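Local coordinates for alpha-1,2-Mannosidase (Trichoderma reesei, PDB 1HCU), which hydrolyses alpha-1,2-linked mannose residues, probably trimming high-mannose N-glycans to the five-mannose form in a calcium-dependent reaction, at residues A[21-26]-A[62-67]; A[143-148]-A[194-199]; A[278-283]-A[294-299]. All coordinates share one frame; numbering follows the deposited sequence.

Contact 1: A[21-26]-A[62-67]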
loop_
_atom_site.group_PDB
_atom_site.type_symbol
_atom_site.label_atom_id
_atom_site.label_comp_id
_atom_site.label_asym_id
_atom_site.label_seq_id
_atom_site.Cartn_x
_atom_site.Cartn_y
_atom_site.Cartn_z
ATOM N N ALA A 21 5.467 18.742 -9.642
ATOM C CA ALA A 21 6.513 18.833 -10.658
ATOM C C ALA A 21 7.236 17.489 -10.836
ATOM O O ALA A 21 7.584 17.114 -11.961
ATOM C CB ALA A 21 7.519 19.936 -10.282
ATOM N N ALA A 22 7.470 16.772 -9.737
ATOM C CA ALA A 22 8.124 15.461 -9.808
ATOM C C ALA A 22 7.219 14.465 -10.528
ATOM O O ALA A 22 7.693 13.590 -11.264
ATOM C CB ALA A 22 8.453 14.945 -8.409
ATOM N N PHE A 23 5.913 14.599 -10.315
ATOM C CA PHE A 23 4.955 13.721 -10.971
ATOM C C PHE A 23 4.949 14.027 -12.472
ATOM O O PHE A 23 4.991 13.111 -13.295
ATOM C CB PHE A 23 3.555 13.912 -10.359
ATOM C CG PHE A 23 2.490 13.045 -10.981
ATOM C CD1 PHE A 23 1.867 13.426 -12.169
ATOM C CD2 PHE A 23 2.121 11.838 -10.388
ATOM C CE1 PHE A 23 0.896 12.622 -12.761
ATOM C CE2 PHE A 23 1.147 11.020 -10.974
ATOM C CZ PHE A 23 0.532 11.415 -12.165
ATOM N N GLN A 24 4.920 15.314 -12.820
ATOM C CA GLN A 24 4.917 15.743 -14.220
ATOM C C GLN A 24 6.100 15.139 -14.990
ATOM O O GLN A 24 5.930 14.560 -16.069
ATOM C CB GLN A 24 4.982 17.278 -14.296
ATOM C CG GLN A 24 4.865 17.845 -15.712
ATOM C CD GLN A 24 3.468 17.708 -16.283
ATOM O OE1 GLN A 24 3.299 17.427 -17.464
ATOM N NE2 GLN A 24 2.462 17.915 -15.449
ATOM N N THR A 25 7.293 15.278 -14.415
ATOM C CA THR A 25 8.521 14.751 -15.006
ATOM C C THR A 25 8.407 13.230 -15.216
ATOM O O THR A 25 8.621 12.715 -16.325
ATOM C CB THR A 25 9.719 15.071 -14.085
ATOM O OG1 THR A 25 9.837 16.495 -13.947
ATOM C CG2 THR A 25 11.005 14.509 -14.646
ATOM N N SER A 26 8.062 12.525 -14.143
ATOM C CA SER A 26 7.894 11.077 -14.173
ATOM C C SER A 26 6.903 10.666 -15.274
ATOM O O SER A 26 7.150 9.719 -16.024
ATOM C CB SER A 26 7.397 10.591 -12.808
ATOM O OG SER A 26 8.266 11.037 -11.774
ATOM N N LEU A 62 -3.401 7.445 -12.706
ATOM C CA LEU A 62 -4.597 8.163 -13.123
ATOM C C LEU A 62 -5.256 9.011 -12.031
ATOM O O LEU A 62 -5.484 10.202 -12.226
ATOM C CB LEU A 62 -5.617 7.171 -13.691
ATOM C CG LEU A 62 -6.981 7.719 -14.106
ATOM C CD1 LEU A 62 -6.804 8.862 -15.083
ATOM C CD2 LEU A 62 -7.821 6.591 -14.735
ATOM N N ASP A 63 -5.569 8.414 -10.885
ATOM C CA ASP A 63 -6.219 9.180 -9.837
ATOM C C ASP A 63 -5.309 10.229 -9.209
ATOM O O ASP A 63 -5.778 11.275 -8.761
ATOM C CB ASP A 63 -6.809 8.255 -8.763
ATOM C CG ASP A 63 -5.760 7.456 -8.020
ATOM O OD1 ASP A 63 -6.159 6.741 -7.079
ATOM O OD2 ASP A 63 -4.558 7.532 -8.362
ATOM N N THR A 64 -4.009 9.965 -9.184
ATOM C CA THR A 64 -3.087 10.938 -8.628
ATOM C C THR A 64 -3.154 12.170 -9.529
ATOM O O THR A 64 -3.186 13.302 -9.047
ATOM C CB THR A 64 -1.644 10.391 -8.582
ATOM O OG1 THR A 64 -1.599 9.237 -7.729
ATOM C CG2 THR A 64 -0.690 11.446 -8.039
ATOM N N ALA A 65 -3.209 11.940 -10.842
ATOM C CA ALA A 65 -3.286 13.023 -11.823
ATOM C C ALA A 65 -4.580 13.806 -11.652
ATOM O O ALA A 65 -4.625 15.007 -11.903
ATOM C CB ALA A 65 -3.208 12.453 -13.239
ATOM N N ILE A 66 -5.639 13.123 -11.236
ATOM C CA ILE A 66 -6.927 13.781 -11.037
ATOM C C ILE A 66 -6.877 14.723 -9.833
ATOM O O ILE A 66 -7.331 15.858 -9.917
ATOM C CB ILE A 66 -8.056 12.745 -10.815
ATOM C CG1 ILE A 66 -8.345 12.002 -12.114
ATOM C CG2 ILE A 66 -9.317 13.437 -10.323
ATOM C CD1 ILE A 66 -9.303 10.852 -11.945
ATOM N N LEU A 67 -6.316 14.250 -8.724
ATOM C CA LEU A 67 -6.226 15.053 -7.498
ATOM C C LEU A 67 -5.294 16.252 -7.652
ATOM O O LEU A 67 -5.400 17.227 -6.907
ATOM C CB LEU A 67 -5.748 14.182 -6.328
ATOM C CG LEU A 67 -6.592 12.945 -6.002
ATOM C CD1 LEU A 67 -5.937 12.155 -4.877
ATOM C CD2 LEU A 67 -7.995 13.372 -5.602
#
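Phe23 bridges two helices through a buried contact, bringing the far end of its ring up obliquely to Thr64 and Ala65. The ring atom CE2 comes 3.5 Å from the methyl CG2 of Thr64, while CD2 of the same ring lies 3.7 Å from that methyl. At the neighbouring corner, Phe23 CZ is 4.0 Å from Ala65 CB, and CE1 is close to the same methyl. All of this is van der Waals contact. No hydrogen bond joins 21-26 to 62-67, and the backbones stay well apart, with Phe23 CA and Ala65 CA 8.3 Å from each other.

Thr64 shows how one side chain can serve two neighbours. With OG1 beside the backbone N (chi1 -62°) and CG2 anti to that N, the methyl meets the ring while OG1 hydrogen-bonds to the carbonyl of Phe454 and to Lys459. Phe454 also packs edge-to-face with Phe23, and Leu458 touches that ring too, so helix 451-465 positions both partners. On the side of 21-26, Ser26 OG bonds to Ala22 O and to NE1 of Trp453, also on helix 451-465. Helix-to-helix packing of this kind builds the alpha/alpha barrel of glycosyl hydrolase family 47.

Contact 2: A[143-148]-A[194-199]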
loop_
_atom_site.group_PDB
_atom_site.type_symbol
_atom_site.label_atom_id
_atom_site.label_comp_id
_atom_site.label_asym_id
_atom_site.label_seq_id
_atom_site.Cartn_x
_atom_site.Cartn_y
_atom_site.Cartn_z
ATOM N N GLY A 143 -12.851 -12.023 -15.020
ATOM C CA GLY A 143 -11.851 -13.016 -15.352
ATOM C C GLY A 143 -11.155 -13.441 -14.076
ATOM O O GLY A 143 -10.883 -14.622 -13.839
ATOM N N LEU A 144 -10.876 -12.457 -13.237
ATOM C CA LEU A 144 -10.203 -12.695 -11.974
ATOM C C LEU A 144 -11.030 -13.597 -11.057
ATOM O O LEU A 144 -10.479 -14.393 -10.299
ATOM C CB LEU A 144 -9.936 -11.356 -11.283
ATOM C CG LEU A 144 -8.514 -10.774 -11.196
ATOM C CD1 LEU A 144 -7.642 -11.153 -12.379
ATOM C CD2 LEU A 144 -8.655 -9.272 -11.074
ATOM N N LYS A 145 -12.351 -13.500 -11.150
ATOM C CA LYS A 145 -13.217 -14.286 -10.277
ATOM C C LYS A 145 -13.008 -15.798 -10.305
ATOM O O LYS A 145 -13.422 -16.491 -9.375
ATOM C CB LYS A 145 -14.688 -13.955 -10.547
ATOM C CG LYS A 145 -15.249 -14.485 -11.842
ATOM C CD LYS A 145 -16.763 -14.338 -11.838
ATOM C CE LYS A 145 -17.379 -14.905 -13.100
ATOM N NZ LYS A 145 -18.872 -14.821 -13.069
ATOM N N VAL A 146 -12.361 -16.313 -11.350
ATOM C CA VAL A 146 -12.107 -17.757 -11.446
ATOM C C VAL A 146 -11.210 -18.193 -10.280
ATOM O O VAL A 146 -11.138 -19.374 -9.932
ATOM C CB VAL A 146 -11.435 -18.142 -12.814
ATOM C CG1 VAL A 146 -9.951 -17.751 -12.830
ATOM C CG2 VAL A 146 -11.611 -19.627 -13.081
ATOM N N ALA A 147 -10.542 -17.218 -9.674
ATOM C CA ALA A 147 -9.659 -17.448 -8.540
ATOM C C ALA A 147 -10.410 -18.038 -7.344
ATOM O O ALA A 147 -9.835 -18.777 -6.538
ATOM C CB ALA A 147 -9.000 -16.134 -8.131
ATOM N N PHE A 148 -11.692 -17.704 -7.228
ATOM C CA PHE A 148 -12.503 -18.194 -6.125
ATOM C C PHE A 148 -13.157 -19.544 -6.356
ATOM O O PHE A 148 -13.959 -19.984 -5.525
ATOM C CB PHE A 148 -13.593 -17.187 -5.771
ATOM C CG PHE A 148 -13.071 -15.830 -5.420
ATOM C CD1 PHE A 148 -12.890 -14.863 -6.404
ATOM C CD2 PHE A 148 -12.747 -15.518 -4.104
ATOM C CE1 PHE A 148 -12.400 -13.611 -6.083
ATOM C CE2 PHE A 148 -12.254 -14.267 -3.773
ATOM C CZ PHE A 148 -12.081 -13.310 -4.767
ATOM N N ASN A 194 -24.257 -5.985 -8.936
ATOM C CA ASN A 194 -24.068 -7.432 -8.986
ATOM C C ASN A 194 -23.379 -7.860 -7.681
ATOM O O ASN A 194 -22.188 -7.635 -7.498
ATOM C CB ASN A 194 -23.193 -7.801 -10.189
ATOM C CG ASN A 194 -22.964 -9.292 -10.307
ATOM O OD1 ASN A 194 -23.380 -10.062 -9.446
ATOM N ND2 ASN A 194 -22.296 -9.708 -11.378
ATOM N N PRO A 195 -24.133 -8.487 -6.762
ATOM C CA PRO A 195 -23.659 -8.961 -5.455
ATOM C C PRO A 195 -22.576 -10.041 -5.460
ATOM O O PRO A 195 -21.868 -10.216 -4.460
ATOM C CB PRO A 195 -24.943 -9.459 -4.781
ATOM C CG PRO A 195 -26.013 -8.645 -5.424
ATOM C CD PRO A 195 -25.590 -8.678 -6.874
ATOM N N GLN A 196 -22.455 -10.765 -6.571
ATOM C CA GLN A 196 -21.469 -11.840 -6.687
ATOM C C GLN A 196 -20.045 -11.428 -6.256
ATOM O O GLN A 196 -19.415 -12.117 -5.453
ATOM C CB GLN A 196 -21.447 -12.379 -8.126
ATOM C CG GLN A 196 -20.542 -13.605 -8.347
ATOM C CD GLN A 196 -20.234 -13.907 -9.839
ATOM O OE1 GLN A 196 -19.590 -14.916 -10.155
ATOM N NE2 GLN A 196 -20.680 -13.030 -10.746
ATOM N N TYR A 197 -19.546 -10.305 -6.761
ATOM C CA TYR A 197 -18.188 -9.865 -6.438
ATOM C C TYR A 197 -17.910 -9.808 -4.941
ATOM O O TYR A 197 -16.953 -10.418 -4.465
ATOM C CB TYR A 197 -17.901 -8.509 -7.097
ATOM C CG TYR A 197 -18.188 -8.518 -8.584
ATOM C CD1 TYR A 197 -17.521 -9.400 -9.434
ATOM C CD2 TYR A 197 -19.192 -7.714 -9.124
ATOM C CE1 TYR A 197 -17.856 -9.490 -10.782
ATOM C CE2 TYR A 197 -19.535 -7.796 -10.472
ATOM C CZ TYR A 197 -18.865 -8.692 -11.292
ATOM O OH TYR A 197 -19.236 -8.828 -12.611
ATOM N N ALA A 198 -18.753 -9.093 -4.201
ATOM C CA ALA A 198 -18.610 -8.980 -2.751
ATOM C C ALA A 198 -18.726 -10.345 -2.060
ATOM O O ALA A 198 -17.950 -10.659 -1.144
ATOM C CB ALA A 198 -19.665 -8.029 -2.198
ATOM N N GLN A 199 -19.686 -11.152 -2.508
ATOM C CA GLN A 199 -19.914 -12.477 -1.938
ATOM C C GLN A 199 -18.665 -13.351 -1.995
ATOM O O GLN A 199 -18.307 -14.020 -1.028
ATOM C CB GLN A 199 -21.066 -13.176 -2.674
ATOM C CG GLN A 199 -22.436 -12.618 -2.315
ATOM C CD GLN A 199 -23.542 -13.070 -3.266
ATOM O OE1 GLN A 199 -24.721 -12.790 -3.035
ATOM N NE2 GLN A 199 -23.165 -13.762 -4.342
#
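A single polar bridge at the protein surface, from Lys145 to Gln196, joins the 3-10 turn after helix 127-144 to the beginning of helix 196-209. The ammonium NZ of Lys145 donates to OE1 of Gln196 at 3.0 Å. It approaches in the plane of the amide on a lone pair of the oxygen, with a C=O...N angle of 110°, and so arrives from the flank of the carbonyl. The amide nitrogen NE2 of Gln196 is 3.4 Å from Lys145 NZ, but both are donors and no bond forms between them.

Two long chains meeting at about a right angle make this bridge possible. Lys145 sets out with CG between its backbone N and carbonyl carbon (chi1 73°) and is extended from there, so that its methylene CD also passes 3.3 Å from Gln196 OE1. Gln196 is extended as well and presents its carbonyl oxygen to the end of the lysine, NZ, with CD beside it.

The backbones beneath are set by local bonds. Gln196 N donates to Asn194 OD1 at 3.1 Å, a capping bond at the start of the helix in which the N-H comes from above the plane of the amide, not along a lone pair. Within 143-148, Phe148 N bonds to Lys145 O at 3.0 Å, and the edge of the Phe148 ring faces Lys145 CA.

Helix 182-192 touches both segments: Trp185 meets Lys145 and packs edge-to-face with Phe148, while Leu188 and Ser189 touch Tyr197. The hydroxyl of Tyr197 reaches back to Asn142 and Gln138, which joins helices 127-144 and 196-209 directly, and Val159 of strand 158-160 touches Leu144 and Ala147.

Contact 3: A[278-283]-A[294-299]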
loop_
_atom_site.group_PDB
_atom_site.type_symbol
_atom_site.label_atom_id
_atom_site.label_comp_id
_atom_site.label_asym_id
_atom_site.label_seq_id
_atom_site.Cartn_x
_atom_site.Cartn_y
_atom_site.Cartn_z
ATOM N N GLY A 278 0.826 -4.880 22.739
ATOM C CA GLY A 278 1.329 -5.507 23.948
ATOM C C GLY A 278 2.391 -6.574 23.733
ATOM O O GLY A 278 3.082 -6.956 24.674
ATOM N N HIS A 279 2.555 -7.040 22.498
ATOM C CA HIS A 279 3.517 -8.110 22.240
ATOM C C HIS A 279 4.502 -7.908 21.082
ATOM O O HIS A 279 5.594 -8.462 21.104
ATOM C CB HIS A 279 2.754 -9.415 22.015
ATOM C CG HIS A 279 1.771 -9.737 23.099
ATOM N ND1 HIS A 279 2.154 -10.108 24.370
ATOM C CD2 HIS A 279 0.416 -9.748 23.098
ATOM C CE1 HIS A 279 1.079 -10.335 25.104
ATOM N NE2 HIS A 279 0.011 -10.123 24.355
ATOM N N LEU A 280 4.121 -7.127 20.075
ATOM C CA LEU A 280 4.991 -6.903 18.921
ATOM C C LEU A 280 5.812 -5.617 19.031
ATOM O O LEU A 280 6.835 -5.475 18.355
ATOM C CB LEU A 280 4.167 -6.885 17.625
ATOM C CG LEU A 280 3.400 -8.172 17.257
ATOM C CD1 LEU A 280 2.812 -8.034 15.859
ATOM C CD2 LEU A 280 4.337 -9.367 17.297
ATOM N N GLY A 281 5.365 -4.688 19.875
ATOM C CA GLY A 281 6.096 -3.446 20.055
ATOM C C GLY A 281 7.473 -3.803 20.582
ATOM O O GLY A 281 7.590 -4.503 21.589
ATOM N N SER A 282 8.521 -3.341 19.910
ATOM C CA SER A 282 9.877 -3.664 20.335
ATOM C C SER A 282 10.763 -2.415 20.362
ATOM O O SER A 282 10.614 -1.513 19.522
ATOM C CB SER A 282 10.460 -4.726 19.390
ATOM O OG SER A 282 11.752 -5.148 19.795
ATOM N N HIS A 283 11.685 -2.362 21.322
ATOM C CA HIS A 283 12.573 -1.206 21.453
ATOM C C HIS A 283 14.039 -1.581 21.272
ATOM O O HIS A 283 14.528 -2.495 21.925
ATOM C CB HIS A 283 12.384 -0.552 22.833
ATOM C CG HIS A 283 10.956 -0.265 23.173
ATOM N ND1 HIS A 283 10.192 0.651 22.479
ATOM C CD2 HIS A 283 10.140 -0.800 24.110
ATOM C CE1 HIS A 283 8.966 0.665 22.973
ATOM N NE2 HIS A 283 8.907 -0.207 23.963
ATOM N N SER A 294 8.037 -6.118 15.645
ATOM C CA SER A 294 8.748 -7.374 15.421
ATOM C C SER A 294 7.812 -8.319 14.682
ATOM O O SER A 294 6.601 -8.087 14.640
ATOM C CB SER A 294 9.140 -8.038 16.750
ATOM O OG SER A 294 10.126 -7.301 17.453
ATOM N N SER A 295 8.379 -9.371 14.096
ATOM C CA SER A 295 7.598 -10.384 13.402
ATOM C C SER A 295 7.383 -11.443 14.470
ATOM O O SER A 295 7.998 -11.374 15.539
ATOM C CB SER A 295 8.386 -10.981 12.240
ATOM O OG SER A 295 9.541 -11.645 12.717
ATOM N N TYR A 296 6.537 -12.429 14.197
ATOM C CA TYR A 296 6.271 -13.452 15.198
ATOM C C TYR A 296 6.014 -14.833 14.641
ATOM O O TYR A 296 5.680 -15.003 13.471
ATOM C CB TYR A 296 5.078 -13.030 16.069
ATOM C CG TYR A 296 3.770 -12.933 15.311
ATOM C CD1 TYR A 296 2.974 -14.065 15.094
ATOM C CD2 TYR A 296 3.342 -11.716 14.772
ATOM C CE1 TYR A 296 1.780 -13.985 14.349
ATOM C CE2 TYR A 296 2.158 -11.629 14.032
ATOM C CZ TYR A 296 1.386 -12.768 13.824
ATOM O OH TYR A 296 0.237 -12.682 13.082
ATOM N N ASN A 297 6.177 -15.817 15.512
ATOM C CA ASN A 297 5.948 -17.210 15.192
ATOM C C ASN A 297 5.697 -17.832 16.551
ATOM O O ASN A 297 6.625 -18.069 17.327
ATOM C CB ASN A 297 7.177 -17.821 14.518
ATOM C CG ASN A 297 6.892 -19.195 13.935
ATOM O OD1 ASN A 297 7.657 -19.710 13.127
ATOM N ND2 ASN A 297 5.787 -19.794 14.348
ATOM N N GLY A 298 4.427 -18.083 16.848
ATOM C CA GLY A 298 4.081 -18.626 18.146
ATOM C C GLY A 298 4.170 -17.443 19.091
ATOM O O GLY A 298 3.871 -16.315 18.695
ATOM N N GLN A 299 4.599 -17.683 20.324
ATOM C CA GLN A 299 4.726 -16.614 21.300
ATOM C C GLN A 299 6.112 -15.975 21.191
ATOM O O GLN A 299 6.477 -15.130 21.996
ATOM C CB GLN A 299 4.522 -17.164 22.713
ATOM C CG GLN A 299 3.464 -18.260 22.809
ATOM C CD GLN A 299 2.121 -17.808 22.291
ATOM O OE1 GLN A 299 1.584 -16.789 22.738
ATOM N NE2 GLN A 299 1.561 -18.560 21.348
#
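The carbonyl oxygen of Leu280 receives the backbone N-H of Ser294 at 3.0 Å, and the bond is nearly straight, with an N-H...O angle of 170°. It lies just before strand 281-282, which pairs antiparallel with strand 292-297 in a beta hairpin. Hairpin pairing thus reaches back to the end of helix 263-280, which widens into a pi-type turn before the chain enters the sheet.

An apolar contact flanks the bond. The branch CD2 of Leu280 comes 3.6 Å from Tyr296 CD2, and the second methyl, CD1, is 3.9 Å from the same ring atom, so both branches meet one side of the tyrosine obliquely. With CG of Tyr296 between the backbone N and carbonyl carbon (chi1 65°), the ring has its CD2 beside Leu280, and its hydroxyl is hydrogen-bonded to the carbonyl of Ile222. Its side chain is about 10 Å from that of Asp245, a predicted active-site residue, so this end of the hairpin lies near the probable catalytic region.

Thr301 of strand 300-306, the next strand of the sheet, touches both Leu280 and Ser294. The two serines meet closely but form no bond with each other: Ser282 OG is engaged by Asp359 and Trp357, while Ser294 OG rests 3.2 Å from Ser282 CB.

Overall arrangement
The three contacts illustrate how chemistry follows location within one family 47 chain. Contacts 1 and 3 are buried but lie on opposite sides of the chain's centre, with nearest atoms about 29 Å apart; contact 2 is at the surface, about 16 Å from contact 1 at the nearest atoms. Contact 1 is helix on helix and purely apolar across its segments. Contact 2 also links helical elements, yet relies on one charged donor meeting an amide. Contact 3 alone involves a sheet, combining a backbone bond with apolar packing. No helix or strand is shared among them, although helix 98-117 touches segments of both contacts 1 and 2.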